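Local coordinates for hypothetical protein ST1066 (Sulfolobus tokodaii, PDB 2PJZ) that probably binds and hydrolyses ATP as the nucleotide-binding component of an ABC transporter, possibly one for cobalt, at residues Ile93-Leu96 / Tyr97-Leu100; Arg105-Phe108 / Leu109-Lys113. All coordinates share one frame; numbering follows the deposited sequence.

Contact 1: Ile93-Leu96 / Tyr97-Leu100; sequences IVYL and YEEL
With chi1 at -71°, Glu-98 sets its CG beside its own backbone N, and the chain then runs extended back along the helix, bringing the carboxylate to Val-94 and Tyr-95. On the way CG passes over the preceding turn, 3.1 Å from the carbonyl O of Val-94, the same oxygen that accepts Glu-98 N in a helical hydrogen bond of 2.9 Å. One carboxylate oxygen, OE2, then settles between two neighbours, 3.5 Å from CG1 of Val-94 and 3.6 Å from CD2 of Tyr-95. The tyrosine and glutamate side chains run alongside each other, with ring and carboxylate planes turned 35° apart.

Tyr-97 and Ile-93 lie on a buried face of the helix. They point the same way, and Tyr-97 CD1 sits 3.5 Å from the carbonyl O of Ile-93, which lies near the ring plane. Ile-93 CG2 approaches Tyr-97 CD1 at 3.8 Å. Leu-96 CD2 comes within 3.9 Å of Tyr-97 CE1, and CD2 of Leu-100 lies above one ring face, displaced toward the rim. Leu-96 O accepts a hydrogen bond from Leu-100 N at 2.9 Å. Ile-93 with Tyr-97 and Val-94 with Glu-98 are i to i+4 pairs of a regular alpha-helix, probably in the helical subdomain of an ABC ATPase.

Tyr-97 OH is hydrogen-bonded to O of Ala-83, so the ring is held at its hydroxyl as well as along its flank. Glu-98 OE2 has its main partner beyond these turns, in a salt bridge to Arg-105, whose cationic group also engages the Tyr-95 ring in a cation-pi contact. The salt bridge probably stabilises the ionised form of Glu-98, and Arg-105, held by both carboxylate and ring, ties this face to the next helix.

Contact 2: Arg105-Phe108 / Leu109-Lys113; sequences RDLF and LEMLK
Phe-108 and Leu-112, spaced i to i+4, make the close-packed part of this contact. The leucine lies over one face of the phenyl ring in a CH-pi contact, its CG 4.2 Å from the ring centroid and 26° off the normal, while Leu-112 CD1 comes to 3.6 Å from Phe-108 CE2. Phe-108 turns its CG anti to the backbone N (chi1 178°), whereas Leu-112 holds its CG beside its own N; the leucine branch thereby leans back over the ring. Leu-107 and Met-111 form a second apolar i to i+4 pair: the methionine chain is extended beyond CG, and its terminal CE reaches CG of Leu-107 at 3.8 Å.

Elsewhere side chains meet less closely. Arg-105 offers the aliphatic start of its chain to Leu-109, CG to CD1 at 4.0 Å, before bending at chi3 toward helix 90-100, where NH1 is hydrogen-bonded to OD1 of Asn-91. Leu-109 CG itself lies against the backbone, 3.3 Å from Arg-105 O. On the solvent side, the carboxylate of Glu-110 rests against CD1 of Leu-107, with CD, OE1 and OE2 about equally near, and the exposed Asp-106 contributes mainly its backbone: its O accepts Glu-110 N at 2.9 Å. The same one-turn bonding joins Arg-105 O to Leu-109 N, Leu-107 O to Met-111 N and Phe-108 O to Leu-112 N.

At the start of the helix, Asp-104 OD2 accepts the backbone N of Leu-107. The helix probably belongs to the helical subdomain of an ABC ATPase. Its Phe-108 ring is wedged between helix 90-100, at Val-90 and Val-94, and helix 131-144, at Leu-141 and Ala-144, while Met-111 bridges from Leu-143 of helix 131-144 to Tyr-170 of helix 161-173.

Overall arrangement
Contact 1 on helix 90-100 and contact 2 on helix 105-114 follow each other along the chain, with centres about 14 Å apart and a short connection between. The two helices meet directly: CG2 of Val-94 comes 3.4 Å from CE2 of Phe-108, with the charged pair of contact 1 beside this apolar seam. Both also pack against helix 131-144, where Leu-141 touches side chains from each contact. In sequence these helices fall between strand 76-78 and strand 149-153, which are neighbours in the mixed sheet. The meeting of three helices at Val-94, Phe-108 and Leu-141 is consistent with the helical subdomain of ABC ATPases, which in relatives faces the transmembrane partner.

Contact 1: Ile93-Leu96 / Tyr97-Leu100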
ATOM      1  N   ILE A  93      19.509  10.993   5.955  1.00 19.96           N
ATOM      2  CA  ILE A  93      18.795   9.791   5.478  1.00 18.90           C
ATOM      3  C   ILE A  93      19.138   9.522   4.029  1.00 18.80           C
ATOM      4  O   ILE A  93      19.354   8.364   3.643  1.00 18.44           O
ATOM      5  CB  ILE A  93      17.268   9.916   5.656  1.00 19.31           C
ATOM      6  CG1 ILE A  93      16.939  10.164   7.133  1.00 19.76           C
ATOM      7  CG2 ILE A  93      16.552   8.647   5.105  1.00 18.75           C
ATOM      8  CD1 ILE A  93      15.519  10.549   7.395  1.00 22.98           C
ATOM      9  N   VAL A  94      19.180  10.585   3.223  1.00 18.37           N
ATOM     10  CA  VAL A  94      19.594  10.441   1.822  1.00 19.03           C
ATOM     11  C   VAL A  94      20.949   9.751   1.701  1.00 18.29           C
ATOM     12  O   VAL A  94      21.089   8.800   0.921  1.00 16.80           O
ATOM     13  CB  VAL A  94      19.570  11.779   1.064  1.00 18.84           C
ATOM     14  CG1 VAL A  94      20.179  11.632  -0.319  1.00 20.21           C
ATOM     15  CG2 VAL A  94      18.128  12.274   0.968  1.00 19.42           C
ATOM     16  N   TYR A  95      21.945  10.206   2.478  1.00 18.97           N
ATOM     17  CA  TYR A  95      23.253   9.532   2.490  1.00 19.38           C
ATOM     18  C   TYR A  95      23.190   8.035   2.855  1.00 19.67           C
ATOM     19  O   TYR A  95      23.804   7.205   2.172  1.00 19.08           O
ATOM     20  CB  TYR A  95      24.254  10.241   3.427  1.00 19.80           C
ATOM     21  CG  TYR A  95      24.865  11.490   2.855  1.00 19.70           C
ATOM     22  CD1 TYR A  95      24.684  12.719   3.480  1.00 22.98           C
ATOM     23  CD2 TYR A  95      25.652  11.444   1.696  1.00 23.27           C
ATOM     24  CE1 TYR A  95      25.270  13.897   2.961  1.00 23.19           C
ATOM     25  CE2 TYR A  95      26.236  12.608   1.166  1.00 22.99           C
ATOM     26  CZ  TYR A  95      26.040  13.820   1.816  1.00 23.69           C
ATOM     27  OH  TYR A  95      26.608  14.964   1.317  1.00 24.28           O
ATOM     28  N   LEU A  96      22.469   7.688   3.921  1.00 19.98           N
ATOM     29  CA  LEU A  96      22.294   6.260   4.250  1.00 21.38           C
ATOM     30  C   LEU A  96      21.677   5.470   3.091  1.00 20.66           C
ATOM     31  O   LEU A  96      22.175   4.406   2.717  1.00 21.55           O
ATOM     32  CB  LEU A  96      21.443   6.074   5.514  1.00 21.75           C
ATOM     33  CG  LEU A  96      21.067   4.607   5.804  1.00 23.10           C
ATOM     34  CD1 LEU A  96      22.295   3.673   6.034  1.00 28.40           C
ATOM     35  CD2 LEU A  96      20.066   4.515   6.981  1.00 23.49           C
ATOM     36  N   TYR A  97      20.605   6.000   2.508  1.00 19.23           N
ATOM     37  CA  TYR A  97      19.885   5.269   1.455  1.00 18.99           C
ATOM     38  C   TYR A  97      20.644   5.171   0.134  1.00 19.35           C
ATOM     39  O   TYR A  97      20.450   4.216  -0.624  1.00 18.20           O
ATOM     40  CB  TYR A  97      18.429   5.756   1.321  1.00 18.77           C
ATOM     41  CG  TYR A  97      17.598   4.988   2.319  1.00 19.31           C
ATOM     42  CD1 TYR A  97      17.621   5.303   3.672  1.00 20.32           C
ATOM     43  CD2 TYR A  97      16.873   3.866   1.919  1.00 21.07           C
ATOM     44  CE1 TYR A  97      16.921   4.527   4.605  1.00 19.64           C
ATOM     45  CE2 TYR A  97      16.158   3.099   2.838  1.00 21.04           C
ATOM     46  CZ  TYR A  97      16.189   3.431   4.167  1.00 21.25           C
ATOM     47  OH  TYR A  97      15.486   2.658   5.065  1.00 21.28           O
ATOM     48  N   GLU A  98      21.547   6.125  -0.114  1.00 19.26           N
ATOM     49  CA  GLU A  98      22.464   6.024  -1.260  1.00 20.37           C
ATOM     50  C   GLU A  98      23.256   4.717  -1.220  1.00 20.66           C
ATOM     51  O   GLU A  98      23.479   4.094  -2.256  1.00 20.74           O
ATOM     52  CB  GLU A  98      23.442   7.212  -1.298  1.00 20.82           C
ATOM     53  CG  GLU A  98      22.810   8.557  -1.689  1.00 22.35           C
ATOM     54  CD  GLU A  98      23.828   9.685  -1.657  1.00 24.04           C
ATOM     55  OE1 GLU A  98      24.947   9.454  -2.166  1.00 27.32           O
ATOM     56  OE2 GLU A  98      23.516  10.783  -1.129  1.00 28.52           O
ATOM     57  N   GLU A  99      23.683   4.314  -0.029  1.00 21.00           N
ATOM     58  CA  GLU A  99      24.409   3.046   0.151  1.00 22.79           C
ATOM     59  C   GLU A  99      23.502   1.832   0.364  1.00 21.76           C
ATOM     60  O   GLU A  99      23.711   0.781  -0.248  1.00 22.75           O
ATOM     61  CB  GLU A  99      25.367   3.166   1.333  1.00 22.93           C
ATOM     62  CG  GLU A  99      26.451   4.202   1.096  1.00 28.84           C
ATOM     63  CD  GLU A  99      27.196   3.927  -0.196  1.00 35.16           C
ATOM     64  OE1 GLU A  99      27.742   2.800  -0.342  1.00 38.23           O
ATOM     65  OE2 GLU A  99      27.217   4.824  -1.066  1.00 38.30           O
ATOM     66  N   LEU A 100      22.500   1.990   1.225  1.00 20.73           N
ATOM     67  CA  LEU A 100      21.628   0.880   1.628  1.00 18.58           C
ATOM     68  C   LEU A 100      20.800   0.348   0.473  1.00 18.06           C
ATOM     69  O   LEU A 100      20.620  -0.865   0.350  1.00 17.37           O
ATOM     70  CB  LEU A 100      20.729   1.330   2.790  1.00 19.09           C
ATOM     71  CG  LEU A 100      19.892   0.265   3.531  1.00 18.78           C
ATOM     72  CD1 LEU A 100      20.805  -0.748   4.252  1.00 19.22           C
ATOM     73  CD2 LEU A 100      18.920   0.920   4.510  1.00 19.05           C
TER

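Contact 2: Arg105-Phe108 / Leu109-Lys113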
ATOM      1  N   ARG A 105      20.820  10.422  -5.590  1.00 21.50           N
ATOM      2  CA  ARG A 105      20.548  11.725  -4.972  1.00 22.21           C
ATOM      3  C   ARG A 105      19.911  12.684  -5.958  1.00 22.33           C
ATOM      4  O   ARG A 105      18.988  13.394  -5.594  1.00 21.79           O
ATOM      5  CB  ARG A 105      21.822  12.344  -4.381  1.00 23.05           C
ATOM      6  CG  ARG A 105      21.606  13.751  -3.780  1.00 23.03           C
ATOM      7  CD  ARG A 105      22.894  14.268  -3.151  1.00 23.74           C
ATOM      8  NE  ARG A 105      23.150  13.633  -1.856  1.00 26.71           N
ATOM      9  CZ  ARG A 105      22.699  14.085  -0.691  1.00 26.07           C
ATOM     10  NH1 ARG A 105      21.935  15.166  -0.643  1.00 28.53           N
ATOM     11  NH2 ARG A 105      22.982  13.431   0.429  1.00 27.72           N
ATOM     12  N   ASP A 106      20.398  12.706  -7.203  1.00 22.45           N
ATOM     13  CA  ASP A 106      19.870  13.635  -8.209  1.00 22.76           C
ATOM     14  C   ASP A 106      18.387  13.366  -8.470  1.00 21.74           C
ATOM     15  O   ASP A 106      17.586  14.298  -8.577  1.00 21.26           O
ATOM     16  CB  ASP A 106      20.657  13.531  -9.528  1.00 23.52           C
ATOM     17  CG  ASP A 106      21.960  14.369  -9.529  1.00 26.42           C
ATOM     18  OD1 ASP A 106      22.318  14.991  -8.514  1.00 29.38           O
ATOM     19  OD2 ASP A 106      22.630  14.395 -10.581  1.00 33.20           O
ATOM     20  N   LEU A 107      18.026  12.085  -8.592  1.00 20.48           N
ATOM     21  CA  LEU A 107      16.625  11.697  -8.818  1.00 19.34           C
ATOM     22  C   LEU A 107      15.793  12.101  -7.612  1.00 19.09           C
ATOM     23  O   LEU A 107      14.710  12.645  -7.781  1.00 18.95           O
ATOM     24  CB  LEU A 107      16.465  10.183  -9.075  1.00 19.03           C
ATOM     25  CG  LEU A 107      15.045   9.624  -9.265  1.00 19.44           C
ATOM     26  CD1 LEU A 107      14.291  10.407 -10.334  1.00 18.79           C
ATOM     27  CD2 LEU A 107      15.041   8.117  -9.612  1.00 18.72           C
ATOM     28  N   PHE A 108      16.292  11.829  -6.411  1.00 18.97           N
ATOM     29  CA  PHE A 108      15.591  12.284  -5.195  1.00 19.62           C
ATOM     30  C   PHE A 108      15.333  13.813  -5.188  1.00 20.18           C
ATOM     31  O   PHE A 108      14.245  14.277  -4.828  1.00 19.34           O
ATOM     32  CB  PHE A 108      16.353  11.874  -3.937  1.00 19.18           C
ATOM     33  CG  PHE A 108      15.711  12.342  -2.657  1.00 19.07           C
ATOM     34  CD1 PHE A 108      14.574  11.697  -2.147  1.00 18.26           C
ATOM     35  CD2 PHE A 108      16.245  13.430  -1.962  1.00 18.33           C
ATOM     36  CE1 PHE A 108      13.968  12.145  -0.982  1.00 15.88           C
ATOM     37  CE2 PHE A 108      15.655  13.881  -0.784  1.00 18.01           C
ATOM     38  CZ  PHE A 108      14.512  13.241  -0.289  1.00 18.58           C
ATOM     39  N   LEU A 109      16.361  14.579  -5.542  1.00 21.27           N
ATOM     40  CA  LEU A 109      16.240  16.041  -5.589  1.00 22.61           C
ATOM     41  C   LEU A 109      15.267  16.485  -6.653  1.00 23.41           C
ATOM     42  O   LEU A 109      14.515  17.451  -6.456  1.00 24.21           O
ATOM     43  CB  LEU A 109      17.621  16.691  -5.774  1.00 22.93           C
ATOM     44  CG  LEU A 109      18.626  16.528  -4.624  1.00 23.57           C
ATOM     45  CD1 LEU A 109      19.962  17.249  -4.902  1.00 26.39           C
ATOM     46  CD2 LEU A 109      18.052  16.984  -3.279  1.00 24.21           C
ATOM     47  N   GLU A 110      15.262  15.777  -7.780  1.00 23.89           N
ATOM     48  CA  GLU A 110      14.303  16.018  -8.862  1.00 24.47           C
ATOM     49  C   GLU A 110      12.844  15.836  -8.393  1.00 23.29           C
ATOM     50  O   GLU A 110      11.976  16.661  -8.696  1.00 23.19           O
ATOM     51  CB  GLU A 110      14.645  15.119 -10.060  1.00 24.35           C
ATOM     52  CG  GLU A 110      13.562  14.974 -11.108  1.00 27.60           C
ATOM     53  CD  GLU A 110      13.857  13.885 -12.138  1.00 28.21           C
ATOM     54  OE1 GLU A 110      15.050  13.654 -12.437  1.00 32.23           O
ATOM     55  OE2 GLU A 110      12.889  13.249 -12.631  1.00 31.52           O
ATOM     56  N   MET A 111      12.582  14.762  -7.639  1.00 21.10           N
ATOM     57  CA  MET A 111      11.271  14.534  -7.030  1.00 18.89           C
ATOM     58  C   MET A 111      10.898  15.639  -6.040  1.00 20.34           C
ATOM     59  O   MET A 111       9.788  16.151  -6.072  1.00 20.44           O
ATOM     60  CB  MET A 111      11.261  13.159  -6.309  1.00 18.45           C
ATOM     61  CG  MET A 111      11.480  11.947  -7.228  1.00 17.38           C
ATOM     62  SD  MET A 111      11.613  10.368  -6.276  1.00 11.89           S
ATOM     63  CE  MET A 111      11.604   9.233  -7.692  1.00 16.77           C
ATOM     64  N   LEU A 112      11.821  16.011  -5.160  1.00 22.13           N
ATOM     65  CA  LEU A 112      11.523  17.078  -4.180  1.00 23.67           C
ATOM     66  C   LEU A 112      11.145  18.380  -4.911  1.00 24.75           C
ATOM     67  O   LEU A 112      10.145  19.028  -4.586  1.00 25.05           O
ATOM     68  CB  LEU A 112      12.708  17.321  -3.250  1.00 23.76           C
ATOM     69  CG  LEU A 112      13.070  16.361  -2.133  1.00 25.02           C
ATOM     70  CD1 LEU A 112      14.056  17.041  -1.197  1.00 27.53           C
ATOM     71  CD2 LEU A 112      11.826  15.923  -1.375  1.00 27.82           C
ATOM     72  N   LYS A 113      11.926  18.722  -5.932  1.00 25.72           N
ATOM     73  CA  LYS A 113      11.663  19.907  -6.756  1.00 26.71           C
ATOM     74  C   LYS A 113      10.305  19.855  -7.490  1.00 27.04           C
ATOM     75  O   LYS A 113       9.537  20.825  -7.436  1.00 26.95           O
ATOM     76  CB  LYS A 113      12.826  20.162  -7.723  1.00 27.08           C
ATOM     77  CG  LYS A 113      12.615  21.409  -8.595  1.00 28.56           C
ATOM     78  CD  LYS A 113      13.655  21.505  -9.678  1.00 31.91           C
ATOM     79  CE  LYS A 113      13.314  22.665 -10.625  1.00 36.16           C
ATOM     80  NZ  LYS A 113      14.392  22.859 -11.641  1.00 37.80           N
TER